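PDB 4RXU: periplasmic sugar-binding protein from Chloroflexus aurantiacus, which binds D-glucose in the cleft between its two lobes and probably hands it, as periplasmic sugar receptors do, to an ABC-type transporter. Local coordinates for residues Ala282-Ile287 against Ser361-Leu366; Leu120-Asp125 against Ser165-Phe170; Val190-Ser195 against Ala240-Lys245; Val198-Lys203 against Arg208-Lys213. One frame throughout, in Å; residues are numbered along the deposited sequence. Where two conformers were deposited one is given.

Interaction 1 (Ala282-Ile287 against Ser361-Leu366)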
# COMPACT_ATOMS: atom_id res chain seq x y z
N ALA A 282 8.87 -12.88 -2.87
CA ALA A 282 9.90 -13.11 -1.86
C ALA A 282 9.27 -13.16 -0.48
O ALA A 282 9.76 -13.86 0.40
CB ALA A 282 11.00 -12.05 -1.92
N SER A 283 8.19 -12.40 -0.28
CA SER A 283 7.50 -12.48 1.01
C SER A 283 6.63 -13.71 1.14
O SER A 283 6.45 -14.22 2.25
CB SER A 283 6.65 -11.23 1.31
OG SER A 283 7.48 -10.18 1.76
N VAL A 284 6.04 -14.16 0.04
CA VAL A 284 5.31 -15.44 0.08
C VAL A 284 6.29 -16.53 0.54
O VAL A 284 5.95 -17.36 1.39
CB VAL A 284 4.69 -15.79 -1.28
CG1 VAL A 284 4.02 -17.17 -1.25
CG2 VAL A 284 3.65 -14.74 -1.64
N GLN A 285 7.51 -16.49 0.01
CA GLN A 285 8.50 -17.49 0.42
C GLN A 285 8.86 -17.32 1.89
O GLN A 285 8.97 -18.29 2.61
CB GLN A 285 9.73 -17.42 -0.46
CG GLN A 285 10.61 -18.67 -0.33
CD GLN A 285 9.89 -19.97 -0.70
OE1 GLN A 285 9.44 -20.12 -1.83
NE2 GLN A 285 9.73 -20.88 0.28
N TYR A 286 9.09 -16.09 2.35
CA TYR A 286 9.29 -15.88 3.80
C TYR A 286 8.15 -16.45 4.62
O TYR A 286 8.39 -17.01 5.68
CB TYR A 286 9.46 -14.42 4.17
CG TYR A 286 10.88 -13.87 4.17
CD1 TYR A 286 11.84 -14.29 3.24
CD2 TYR A 286 11.25 -12.86 5.07
CE1 TYR A 286 13.13 -13.77 3.26
CE2 TYR A 286 12.53 -12.32 5.08
CZ TYR A 286 13.47 -12.79 4.19
OH TYR A 286 14.72 -12.25 4.21
N ILE A 287 6.91 -16.26 4.17
CA ILE A 287 5.76 -16.78 4.91
C ILE A 287 5.82 -18.30 4.97
O ILE A 287 5.69 -18.90 6.04
CB ILE A 287 4.43 -16.30 4.32
CG1 ILE A 287 4.28 -14.80 4.59
CG2 ILE A 287 3.26 -17.06 4.93
CD1 ILE A 287 3.18 -14.14 3.80
N SER A 361 4.69 -23.33 -8.87
CA SER A 361 6.10 -23.54 -9.20
C SER A 361 6.98 -22.33 -8.89
O SER A 361 8.21 -22.43 -8.93
CB SER A 361 6.26 -23.92 -10.67
OG SER A 361 5.82 -22.85 -11.48
N ASP A 362 6.36 -21.19 -8.58
CA ASP A 362 7.12 -20.00 -8.17
C ASP A 362 7.79 -20.16 -6.82
O ASP A 362 8.64 -19.35 -6.46
CB ASP A 362 6.21 -18.79 -8.02
CG ASP A 362 5.58 -18.32 -9.32
OD1 ASP A 362 5.88 -18.86 -10.42
OD2 ASP A 362 4.73 -17.39 -9.22
N PHE A 363 7.32 -21.13 -6.04
CA PHE A 363 7.71 -21.27 -4.64
C PHE A 363 8.26 -22.62 -4.31
O PHE A 363 7.96 -23.61 -4.98
CB PHE A 363 6.51 -20.98 -3.74
CG PHE A 363 5.87 -19.65 -4.05
CD1 PHE A 363 6.56 -18.49 -3.80
CD2 PHE A 363 4.66 -19.56 -4.70
CE1 PHE A 363 6.03 -17.25 -4.13
CE2 PHE A 363 4.12 -18.34 -5.05
CZ PHE A 363 4.80 -17.18 -4.76
N THR A 364 9.03 -22.65 -3.24
CA THR A 364 9.51 -23.91 -2.69
C THR A 364 8.69 -24.24 -1.45
O THR A 364 8.40 -23.40 -0.56
CB THR A 364 11.02 -23.89 -2.39
OG1 THR A 364 11.31 -22.93 -1.40
CG2 THR A 364 11.79 -23.52 -3.65
N ASN A 365 8.26 -25.49 -1.40
CA ASN A 365 7.61 -26.04 -0.22
C ASN A 365 6.30 -25.37 0.21
O ASN A 365 5.98 -25.24 1.38
CB ASN A 365 8.55 -26.12 0.96
CG ASN A 365 8.02 -27.04 2.00
OD1 ASN A 365 7.44 -28.09 1.68
ND2 ASN A 365 8.15 -26.66 3.24
N LEU A 366 5.52 -25.01 -0.78
CA LEU A 366 4.23 -24.44 -0.56
C LEU A 366 3.33 -25.49 0.11
O LEU A 366 3.16 -26.58 -0.42
CB LEU A 366 3.68 -24.05 -1.91
CG LEU A 366 2.31 -23.44 -1.98
CD1 LEU A 366 2.30 -22.12 -1.25
CD2 LEU A 366 2.04 -23.26 -3.46
O HOH W 1 10.21 -18.67 -4.05
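The side-chain amide of Gln-285 pairs with the main chain of Thr-364 through two nearly straight hydrogen bonds. OE1 of Gln-285 accepts from Thr-364 N at 2.9 Å (N-H...O angle 168°), and NE2 of Gln-285 donates to Thr-364 O at 3.0 Å, that oxygen lying almost in the amide plane. CG stands anti to the backbone N (chi1 -164°) and the chain bends at the next bond, which swings the carboxamide across to the tail. A water 2.8 Å from Gln-285 OE1 donates both to it and to Asp-362 O, while NE2 has a further partner in Asp-289. A leucine in place of Gln-285 would probably leave Thr-364 N and O without their mates and the tail less firmly held.

The apolar part is a CH-pi contact. Val-284 CG1 sits over one face of the Phe-363 ring, 3.6 Å from its centroid, and Asp-362 CB lies over the opposite face; Gln-285 OE1 meets the ring edge in plane. Val-348 and Leu-352 also touch Val-284. An amide serving both N-H and C=O of one residue resembles strand pairing, and here it fastens the C-terminal tail of a type I periplasmic binding protein fold to helix 281-288.

Interaction 2 (Leu120-Asp125 against Ser165-Phe170). With BGC (beta-D-glucopyranose), chain C.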
# COMPACT_ATOMS: atom_id res chain seq x y z
N LEU A 120 -4.43 8.09 -4.02
CA LEU A 120 -5.31 9.20 -4.28
C LEU A 120 -4.56 10.51 -4.52
O LEU A 120 -3.72 10.92 -3.73
CB LEU A 120 -6.25 9.35 -3.07
CG LEU A 120 -7.40 10.34 -3.18
CD1 LEU A 120 -8.28 10.07 -4.39
CD2 LEU A 120 -8.18 10.35 -1.87
N ILE A 121 -4.88 11.17 -5.63
CA ILE A 121 -4.46 12.56 -5.85
C ILE A 121 -5.29 13.45 -4.95
O ILE A 121 -6.51 13.34 -4.90
CB ILE A 121 -4.67 12.97 -7.32
CG1 ILE A 121 -3.72 12.16 -8.19
CG2 ILE A 121 -4.41 14.46 -7.48
CD1 ILE A 121 -3.83 12.41 -9.68
N ARG A 122 -4.61 14.36 -4.25
CA ARG A 122 -5.22 15.20 -3.24
C ARG A 122 -5.30 16.66 -3.59
O ARG A 122 -4.59 17.14 -4.47
CB ARG A 122 -4.47 15.04 -1.92
CG ARG A 122 -4.63 13.64 -1.34
CD ARG A 122 -3.95 13.54 0.01
NE ARG A 122 -4.76 14.15 1.08
CZ ARG A 122 -4.52 15.28 1.72
NH1 ARG A 122 -3.46 16.03 1.44
NH2 ARG A 122 -5.38 15.65 2.66
N GLU A 123 -6.19 17.35 -2.89
CA GLU A 123 -6.26 18.83 -2.85
C GLU A 123 -6.64 19.43 -4.20
O GLU A 123 -6.16 20.50 -4.62
CB GLU A 123 -4.95 19.43 -2.33
CG GLU A 123 -4.58 19.01 -0.91
CD GLU A 123 -5.65 19.25 0.15
OE1 GLU A 123 -6.63 19.99 -0.08
OE2 GLU A 123 -5.51 18.69 1.25
N THR A 124 -7.53 18.72 -4.88
CA THR A 124 -8.14 19.20 -6.12
C THR A 124 -9.43 18.50 -6.40
O THR A 124 -9.64 17.34 -6.03
CB THR A 124 -7.24 19.05 -7.37
OG1 THR A 124 -7.95 19.53 -8.52
CG2 THR A 124 -6.80 17.62 -7.62
N ASP A 125 -10.31 19.20 -7.10
CA ASP A 125 -11.53 18.50 -7.52
C ASP A 125 -11.40 17.87 -8.93
O ASP A 125 -12.36 17.25 -9.40
CB ASP A 125 -12.79 19.34 -7.33
CG ASP A 125 -12.75 20.62 -8.08
OD1 ASP A 125 -11.76 20.87 -8.80
OD2 ASP A 125 -13.71 21.40 -7.94
N SER A 165 4.33 10.98 1.51
CA SER A 165 3.84 11.45 0.21
C SER A 165 2.73 10.58 -0.41
O SER A 165 2.09 10.95 -1.39
CB SER A 165 5.00 11.55 -0.78
OG SER A 165 5.79 10.38 -0.70
N ASP A 166 2.51 9.41 0.19
CA ASP A 166 1.49 8.45 -0.26
C ASP A 166 0.29 8.54 0.68
O ASP A 166 0.41 8.20 1.85
CB ASP A 166 2.11 7.05 -0.19
CG ASP A 166 1.18 5.95 -0.58
OD1 ASP A 166 0.03 6.23 -0.99
OD2 ASP A 166 1.67 4.79 -0.48
N ASN A 167 -0.85 9.00 0.19
CA ASN A 167 -2.03 9.03 1.06
C ASN A 167 -2.35 7.66 1.66
O ASN A 167 -2.91 7.56 2.76
CB ASN A 167 -3.23 9.57 0.30
CG ASN A 167 -4.41 9.82 1.18
OD1 ASN A 167 -4.35 10.63 2.12
ND2 ASN A 167 -5.52 9.16 0.88
N ASN A 168 -2.05 6.60 0.92
CA ASN A 168 -2.32 5.26 1.46
C ASN A 168 -1.52 5.00 2.73
O ASN A 168 -1.98 4.24 3.56
CB ASN A 168 -1.99 4.18 0.43
CG ASN A 168 -2.98 4.11 -0.70
OD1 ASN A 168 -4.07 4.65 -0.63
ND2 ASN A 168 -2.61 3.39 -1.74
N ALA A 169 -0.35 5.60 2.88
CA ALA A 169 0.43 5.40 4.11
C ALA A 169 -0.37 5.86 5.32
O ALA A 169 -0.34 5.24 6.36
CB ALA A 169 1.77 6.10 4.03
N PHE A 170 -1.10 6.96 5.17
CA PHE A 170 -1.95 7.45 6.25
C PHE A 170 -3.13 6.51 6.46
O PHE A 170 -3.53 6.24 7.61
CB PHE A 170 -2.44 8.86 5.95
CG PHE A 170 -1.41 9.92 6.16
CD1 PHE A 170 -0.52 10.23 5.16
CD2 PHE A 170 -1.31 10.59 7.36
CE1 PHE A 170 0.45 11.20 5.35
CE2 PHE A 170 -0.34 11.55 7.55
CZ PHE A 170 0.53 11.86 6.54
C2 BGC C . 0.52 0.61 -2.33
C3 BGC C . 1.17 -0.60 -1.69
C4 BGC C . 2.68 -0.53 -1.90
C5 BGC C . 3.23 0.82 -1.43
C6 BGC C . 4.70 1.02 -1.76
C1 BGC C . 1.14 1.80 -1.60
O1 BGC C . 0.50 3.00 -1.88
O2 BGC C . -0.90 0.55 -2.13
O3 BGC C . 0.62 -1.76 -2.31
O4 BGC C . 3.30 -1.53 -1.08
O5 BGC C . 2.51 1.89 -2.01
O6 BGC C . 4.98 0.73 -3.13
O HOH W 2 -4.86 7.18 -1.15
O HOH W 3 -1.39 9.81 -2.50
O HOH W 4 -6.97 12.71 1.64
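Asn-167 turns its side-chain amide into the angle between Leu-120 and Arg-122, and the three make up the packed part of this contact. Its CG lies anti to the backbone N (chi1 -171°), so that the side chain runs alongside Leu-120, with ND2 4.0 Å from Leu-120 CD2, and crosses Arg-122 at about a right angle. OD1 of Asn-167 comes to 3.6 Å from Arg-122 CD, a packing contact; the guanidinium and amide planes are only 20° apart. The arginine has its polar partners elsewhere: Thr-98 through NH1, and Glu-123 in a 3.4 Å salt bridge between Arg-122 NH2 and Glu-123 OE2.

No direct hydrogen bond joins the segments; the looser side of the contact is filled by water. One molecule accepts from Leu-120 N and Asn-167 ND2 and donates to Asn-168 OD1, and another links Asn-167 N to Leu-120 O. Farther out, a third water accepts a hydrogen bond from Arg-122 NE, lying in the guanidinium plane.

Next to this layer lies the sugar. Asp-166 OD2 accepts from glucose O1 at 2.6 Å and also from Trp-222 NE1, while its OD1 caps the helix at Asn-168 N. Asn-168 ND2 donates to glucose O1 at 3.1 Å. With OD1 held by the water and ND2 bonded also to Asp-118 O, the Asn-168 amide is probably fixed in rotation, presenting N-H rather than C=O to the sugar.

Interaction 3 (Val190-Ser195 against Ala240-Lys245)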
# COMPACT_ATOMS: atom_id res chain seq x y z
N VAL A 190 3.08 -2.39 24.39
CA VAL A 190 3.86 -1.25 24.79
C VAL A 190 4.71 -0.85 23.60
O VAL A 190 5.50 -1.64 23.10
CB VAL A 190 4.77 -1.56 25.99
CG1 VAL A 190 5.72 -0.41 26.30
CG2 VAL A 190 3.93 -1.87 27.21
N ILE A 191 4.51 0.38 23.14
CA ILE A 191 5.20 0.89 21.96
C ILE A 191 6.67 1.12 22.26
O ILE A 191 7.01 1.85 23.19
CB ILE A 191 4.60 2.22 21.50
CG1 ILE A 191 3.12 2.08 21.12
CG2 ILE A 191 5.38 2.78 20.29
CD1 ILE A 191 2.41 3.42 21.03
N LYS A 192 7.56 0.56 21.44
CA LYS A 192 9.00 0.65 21.71
C LYS A 192 9.80 1.56 20.79
O LYS A 192 10.97 1.79 21.08
CB LYS A 192 9.65 -0.73 21.64
CG LYS A 192 8.99 -1.72 22.57
CD LYS A 192 9.18 -1.32 24.01
CE LYS A 192 8.51 -2.31 24.94
NZ LYS A 192 8.94 -2.03 26.32
N ASN A 193 9.19 2.08 19.72
CA ASN A 193 9.95 2.88 18.76
C ASN A 193 9.31 4.18 18.28
O ASN A 193 9.59 4.65 17.18
CB ASN A 193 10.33 2.04 17.56
CG ASN A 193 9.14 1.69 16.71
OD1 ASN A 193 8.02 1.59 17.20
ND2 ASN A 193 9.38 1.48 15.41
N SER A 194 8.46 4.78 19.09
CA SER A 194 7.88 6.06 18.69
C SER A 194 7.35 6.81 19.89
O SER A 194 6.26 6.55 20.39
CB SER A 194 6.74 5.89 17.66
OG SER A 194 6.09 7.13 17.42
N SER A 195 8.11 7.80 20.33
CA SER A 195 7.67 8.66 21.40
C SER A 195 6.41 9.44 21.05
O SER A 195 5.57 9.73 21.91
CB SER A 195 8.79 9.64 21.81
OG SER A 195 9.15 10.53 20.76
N ALA A 240 17.02 -5.38 26.39
CA ALA A 240 16.52 -6.76 26.37
C ALA A 240 15.06 -6.83 26.86
O ALA A 240 14.24 -7.60 26.34
CB ALA A 240 17.42 -7.68 27.20
N ALA A 241 14.73 -5.97 27.82
CA ALA A 241 13.36 -5.89 28.34
C ALA A 241 12.31 -5.47 27.31
O ALA A 241 11.11 -5.66 27.50
CB ALA A 241 13.31 -4.94 29.53
N ASP A 242 12.78 -4.87 26.23
CA ASP A 242 11.93 -4.42 25.13
C ASP A 242 11.83 -5.42 23.99
O ASP A 242 11.22 -5.13 22.95
CB ASP A 242 12.49 -3.11 24.57
CG ASP A 242 12.61 -2.05 25.63
OD1 ASP A 242 11.69 -1.91 26.44
OD2 ASP A 242 13.64 -1.34 25.66
N LYS A 243 12.42 -6.59 24.18
CA LYS A 243 12.48 -7.60 23.15
C LYS A 243 11.77 -8.84 23.60
O LYS A 243 10.63 -8.76 24.07
CB LYS A 243 13.94 -7.83 22.75
CG LYS A 243 14.49 -6.59 22.10
CD LYS A 243 15.98 -6.61 21.92
CE LYS A 243 16.44 -5.22 21.53
NZ LYS A 243 17.85 -5.24 21.12
N GLY A 244 12.41 -9.99 23.46
CA GLY A 244 11.75 -11.26 23.68
C GLY A 244 10.77 -11.55 22.57
O GLY A 244 11.13 -11.68 21.41
N LYS A 245 9.51 -11.68 22.93
CA LYS A 245 8.47 -11.97 21.96
C LYS A 245 7.80 -10.68 21.54
O LYS A 245 7.09 -10.06 22.33
CB LYS A 245 7.45 -12.88 22.59
CG LYS A 245 6.38 -13.35 21.63
CD LYS A 245 5.87 -14.67 22.12
CE LYS A 245 4.39 -14.60 22.27
NZ LYS A 245 3.96 -15.80 23.03
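The carboxylate of Asp-242 is the flat group of this contact, and Lys-192 approaches it from one side of its plane. NZ of Lys-192 meets OD1 of Asp-242 on the anti side, turned away from the other oxygen and 26° out of the carboxylate plane. CD and CE of the lysine lie on that same side, rising farther from the plane than NZ does, and no atom of 190-195 reaches the opposite face. The other oxygen, OD2, accepts from Thr-239 N, so the two oxygens of the group are engaged by different partners.

The pair forms a salt bridge with a hydrogen bond of 2.8 Å from Lys-192 NZ to Asp-242 OD1. The methylenes contribute as well: Lys-192 CD lies 3.5 Å from Asp-242 OD1 and 3.8 Å from Asp-242 CB. A bend at the second torsion of the lysine (chi2 -65°), followed by a straight run to NZ, lays the chain past the aspartate instead of pointing it head-on. Both residues are partly exposed, and solvent would be expected to weaken the attraction between their charges.

Beneath the bridge runs strand 155-159. Lys-192 touches Pro-156 and Tyr-158 with its side chain, and the Tyr-158 hydroxyl is hydrogen-bonded to Asp-242 O. In the four-stranded parallel sheet this strand lies between 189-191 and 246-249, so the salt bridge joins the end of one neighbour to the loop leading into the other, across the 2-1-3 strand order characteristic of Rossmann-like alpha/beta lobes in periplasmic binding proteins.

Interaction 4 (Val198-Lys203 against Arg208-Lys213)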
# COMPACT_ATOMS: atom_id res chain seq x y z
N VAL A 198 3.53 7.09 21.57
CA VAL A 198 3.30 6.91 23.02
C VAL A 198 2.51 8.10 23.58
O VAL A 198 1.59 7.95 24.39
CB VAL A 198 4.62 6.68 23.80
CG1 VAL A 198 4.43 6.74 25.31
CG2 VAL A 198 5.23 5.35 23.41
N ALA A 199 2.88 9.31 23.17
CA ALA A 199 2.20 10.49 23.67
C ALA A 199 0.76 10.57 23.20
O ALA A 199 -0.07 11.21 23.86
CB ALA A 199 2.95 11.76 23.30
N LEU A 200 0.48 9.89 22.08
CA LEU A 200 -0.84 9.80 21.48
C LEU A 200 -1.64 8.55 21.82
O LEU A 200 -2.76 8.39 21.30
CB LEU A 200 -0.79 9.99 19.93
CG LEU A 200 -0.50 11.46 19.53
CD1 LEU A 200 -0.00 11.56 18.09
CD2 LEU A 200 -1.70 12.36 19.74
N GLN A 201 -1.10 7.68 22.67
CA GLN A 201 -1.65 6.31 22.75
C GLN A 201 -2.98 6.20 23.49
O GLN A 201 -3.56 5.14 23.54
CB GLN A 201 -0.66 5.33 23.33
CG GLN A 201 -0.45 5.44 24.82
CD GLN A 201 0.73 4.60 25.27
OE1 GLN A 201 1.64 4.33 24.50
NE2 GLN A 201 0.70 4.17 26.52
N ASN A 202 -3.49 7.31 24.05
CA ASN A 202 -4.86 7.32 24.57
C ASN A 202 -5.76 8.21 23.74
O ASN A 202 -6.69 8.79 24.23
CB ASN A 202 -4.87 7.78 26.01
CG ASN A 202 -4.25 6.76 26.94
OD1 ASN A 202 -4.90 5.75 27.31
ND2 ASN A 202 -3.00 6.95 27.24
N LYS A 203 -5.45 8.30 22.46
CA LYS A 203 -6.29 9.02 21.49
C LYS A 203 -6.55 8.10 20.31
O LYS A 203 -5.65 7.78 19.57
CB LYS A 203 -5.62 10.34 21.04
CG LYS A 203 -6.52 11.22 20.15
CD LYS A 203 -5.95 12.62 19.90
CE LYS A 203 -6.87 13.43 18.98
NZ LYS A 203 -6.39 14.81 18.87
N ARG A 208 -4.63 14.21 10.95
CA ARG A 208 -3.61 13.93 9.96
C ARG A 208 -2.24 14.42 10.42
O ARG A 208 -1.26 13.75 10.24
CB ARG A 208 -3.97 14.56 8.63
CG ARG A 208 -3.00 14.20 7.52
CD ARG A 208 -3.42 14.78 6.18
NE ARG A 208 -2.27 14.89 5.32
CZ ARG A 208 -1.97 14.07 4.33
NH1 ARG A 208 -2.76 13.04 4.02
NH2 ARG A 208 -0.86 14.31 3.65
N ASP A 209 -2.21 15.59 11.04
CA ASP A 209 -0.95 16.17 11.52
C ASP A 209 -0.37 15.32 12.65
O ASP A 209 0.85 15.15 12.78
CB ASP A 209 -1.17 17.59 12.03
CG ASP A 209 -1.22 18.62 10.94
OD1 ASP A 209 -1.09 18.25 9.76
OD2 ASP A 209 -1.42 19.80 11.28
N GLU A 210 -1.25 14.78 13.51
CA GLU A 210 -0.78 13.88 14.56
C GLU A 210 -0.24 12.58 13.99
O GLU A 210 0.86 12.15 14.36
CB GLU A 210 -1.88 13.58 15.58
CG GLU A 210 -2.21 14.77 16.45
CD GLU A 210 -3.54 14.64 17.20
OE1 GLU A 210 -4.39 13.81 16.81
OE2 GLU A 210 -3.75 15.45 18.15
N MET A 211 -0.99 11.97 13.06
CA MET A 211 -0.49 10.75 12.40
C MET A 211 0.86 11.04 11.72
O MET A 211 1.77 10.22 11.75
CB MET A 211 -1.45 10.23 11.34
CG MET A 211 -2.68 9.54 11.84
SD MET A 211 -3.56 8.65 10.52
CE MET A 211 -4.70 9.94 10.09
N ALA A 212 0.97 12.22 11.12
CA ALA A 212 2.18 12.56 10.39
C ALA A 212 3.40 12.62 11.31
O ALA A 212 4.49 12.36 10.88
CB ALA A 212 2.00 13.87 9.65
N LYS A 213 3.22 13.01 12.56
CA LYS A 213 4.33 13.02 13.55
C LYS A 213 4.79 11.59 13.87
O LYS A 213 5.97 11.33 14.00
CB LYS A 213 3.95 13.72 14.86
CG LYS A 213 3.65 15.20 14.69
CD LYS A 213 3.60 15.93 16.00
CE LYS A 213 2.30 15.70 16.70
NZ LYS A 213 2.35 16.39 18.02
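Lys-203 and Glu-210 are brought together by two extended side chains: the lysine sets CG anti to its backbone N (chi1 -173°) and runs straight to NZ, while the glutamate places CG anti to the carbonyl carbon (chi1 -70°) and reaches out from the first turn of its helix. They meet across a helix-loop-helix connection, in which helix 195-199 gives way to a type I beta turn, Leu-200 to Lys-203, before helix 208-218 begins.

The ammonium group faces both carboxylate oxygens. NZ of Lys-203 donates to the syn lone pair of Glu-210 OE2 at 2.8 Å and makes a weaker bond of 3.0 Å to Glu-210 OE1. OE1 accepts from Thr-207 N as well, tying the glutamate to the residue just ahead of its helix. A glutamine in place of this glutamate would probably leave the Lys-203 ammonium without its charged mate.

Beside this salt bridge, Leu-200 packs against the aliphatic stem of the glutamate, covering one flank of it. Lys-203 also turns back to helix 167-185, where its carbonyl oxygen accepts from Trp-177 NE1. The apolar contact is closest where CD1 of Leu-200 approaches CB of Glu-210, at 3.7 Å.

In the fold
Interaction 2 lies at the glucose site, with Asp-166 and Asn-168 in the pocket, where the loop 120-125 of one lobe meets the start of helix 167-185 of the other. Interaction 4 is its neighbour, with centres 19 Å apart: Phe-170 forms a cation-pi pair with Arg-208, and Asn-167 OD1 comes within 3.5 Å of Arg-208 NH1. Interaction 4 is nested in the chain loop closed by interaction 3 and touches it through Ile-191 CB and Val-198 CG2, 3.7 Å apart. Interaction 1 stands apart, its nearest atoms about 16 Å from interactions 2 and 3, with the Val-284 side chain about 13 Å from the sugar.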